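Local coordinates for molybdopterin-guanine dinucleotide biosynthesis protein B (MobB) (Archaeoglobus fulgidus, PDB 2F1R) that probably binds GTP and takes part in the biosynthesis of the molybdopterin-guanine dinucleotide cofactor, at residues A[30-35]-A[94-99]. Residues are numbered along the deposited sequence; the frame is centred on the assembly and turned at random.
Sequences GLRVAV and SDYDLV
Arg-32 reaches across from just ahead of strand 33-37 to Asp-95, Tyr-96 and Asp-97. Its CB lies 3.7 Å from Asp-97 OD2, the oxygen that also accepts the Arg-32 backbone N-H at 3.2 Å, on the anti side of the carboxylate. CD passes the carbonyl O of Asp-95, and NE gives that O a weak hydrogen bond. A bend at chi3 (67°) turns the guanidinium back over one face of the Tyr-96 ring, CZ 4.4 Å from the ring centroid and the planes 23° apart, a cation-pi stack. NH2, at the tip, sits above Tyr-96 CZ and forms a salt bridge with Asp-95 OD2 at 3.3 Å, its hydrogen bond weak. On the opposite face of the ring, Ala-34 CB stands over the centre in a CH-pi contact, 3.8 Å from the centroid.

Beyond the stacked guanidinium and ring, the two segments become neighbouring parallel strands, 33-37 at the edge of this subunit's sheet and 98-102 next to it, in a fold consistent with the P-loop NTPase clan. Ala-34 N donates to Leu-98 O at 3.1 Å, and Arg-32 O accepts Asp-97 N and, weakly, Leu-98 N. Val-33 and Leu-98 lie side by side on one face of the sheet, with Val-33 CG1 4.0 Å from Leu-98 CD2. Tyr-96 OH is hydrogen-bonded to Asp-62 OD2 of the second subunit; a strand of that subunit also pairs in parallel with Ala-34 and Val-35, carrying the sheet across the interface. An alanine in place of Tyr-96 would probably leave the Arg-32 guanidinium freer to swing, open a gap over Ala-34 and deprive that Asp-62 of its hydroxyl partner.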
# COMPACT_ATOMS: atom_id res chain seq x y z
N GLY A 30 -15.41 16.33 -4.02
CA GLY A 30 -13.98 16.30 -4.29
C GLY A 30 -13.15 16.21 -3.00
O GLY A 30 -12.05 16.76 -2.92
N LEU A 31 -13.68 15.56 -1.98
CA LEU A 31 -12.77 15.14 -0.91
C LEU A 31 -11.98 13.89 -1.25
O LEU A 31 -12.56 12.96 -1.81
CB LEU A 31 -13.49 15.06 0.42
CG LEU A 31 -13.26 16.27 1.34
CD1 LEU A 31 -12.16 17.17 0.76
CD2 LEU A 31 -14.54 17.06 1.53
N ARG A 32 -10.69 13.95 -1.02
CA ARG A 32 -9.80 12.77 -1.02
C ARG A 32 -9.94 12.04 0.32
O ARG A 32 -9.59 12.61 1.34
CB ARG A 32 -8.29 13.22 -1.13
CG ARG A 32 -7.75 13.58 -2.52
CD ARG A 32 -6.22 14.03 -2.44
NE ARG A 32 -5.22 12.97 -2.07
CZ ARG A 32 -5.07 11.81 -2.69
NH1 ARG A 32 -5.86 11.46 -3.69
NH2 ARG A 32 -4.11 10.99 -2.31
N VAL A 33 -10.42 10.79 0.31
CA VAL A 33 -10.63 10.03 1.55
C VAL A 33 -9.79 8.74 1.67
O VAL A 33 -9.64 7.97 0.71
CB VAL A 33 -12.13 9.76 1.81
CG1 VAL A 33 -12.33 9.20 3.23
CG2 VAL A 33 -13.03 11.03 1.58
N ALA A 34 -9.27 8.47 2.85
CA ALA A 34 -8.66 7.15 3.09
C ALA A 34 -9.31 6.50 4.32
O ALA A 34 -9.70 7.21 5.24
CB ALA A 34 -7.18 7.24 3.27
N VAL A 35 -9.49 5.19 4.27
CA VAL A 35 -10.01 4.36 5.39
C VAL A 35 -8.90 3.44 5.94
O VAL A 35 -8.23 2.73 5.16
CB VAL A 35 -11.20 3.53 4.96
CG1 VAL A 35 -11.65 2.53 6.06
CG2 VAL A 35 -12.35 4.45 4.52
N SER A 94 -0.86 11.85 4.81
CA SER A 94 -0.78 13.28 5.04
C SER A 94 -1.40 14.20 3.95
O SER A 94 -1.66 15.40 4.21
CB SER A 94 0.65 13.70 5.44
OG SER A 94 1.40 13.93 4.27
N ASP A 95 -1.73 13.67 2.78
CA ASP A 95 -2.37 14.52 1.77
C ASP A 95 -3.85 14.24 1.58
O ASP A 95 -4.45 14.71 0.64
CB ASP A 95 -1.65 14.42 0.46
CG ASP A 95 -1.62 13.00 -0.07
OD1 ASP A 95 -1.55 12.06 0.75
OD2 ASP A 95 -1.60 12.84 -1.30
N TYR A 96 -4.45 13.46 2.48
CA TYR A 96 -5.87 13.25 2.42
C TYR A 96 -6.62 14.37 3.10
O TYR A 96 -6.14 14.99 4.03
CB TYR A 96 -6.21 11.91 3.06
CG TYR A 96 -5.80 10.84 2.12
CD1 TYR A 96 -6.67 10.38 1.16
CD2 TYR A 96 -4.50 10.30 2.17
CE1 TYR A 96 -6.29 9.37 0.28
CE2 TYR A 96 -4.10 9.29 1.29
CZ TYR A 96 -4.99 8.83 0.34
OH TYR A 96 -4.58 7.80 -0.55
N ASP A 97 -7.84 14.62 2.64
CA ASP A 97 -8.70 15.59 3.33
C ASP A 97 -9.44 15.02 4.55
O ASP A 97 -9.85 15.76 5.44
CB ASP A 97 -9.71 16.17 2.33
CG ASP A 97 -9.00 16.93 1.21
OD1 ASP A 97 -8.14 17.78 1.55
OD2 ASP A 97 -9.26 16.61 0.05
N LEU A 98 -9.62 13.71 4.57
CA LEU A 98 -10.29 13.03 5.64
C LEU A 98 -9.71 11.63 5.73
O LEU A 98 -9.57 10.95 4.72
CB LEU A 98 -11.83 12.94 5.34
CG LEU A 98 -12.67 12.07 6.31
CD1 LEU A 98 -12.72 12.75 7.67
CD2 LEU A 98 -14.07 11.80 5.80
N VAL A 99 -9.43 11.20 6.96
CA VAL A 99 -9.07 9.82 7.23
C VAL A 99 -10.17 9.23 8.10
O VAL A 99 -10.46 9.74 9.17
CB VAL A 99 -7.65 9.66 7.93
CG1 VAL A 99 -7.36 8.19 8.31
CG2 VAL A 99 -6.54 10.23 7.03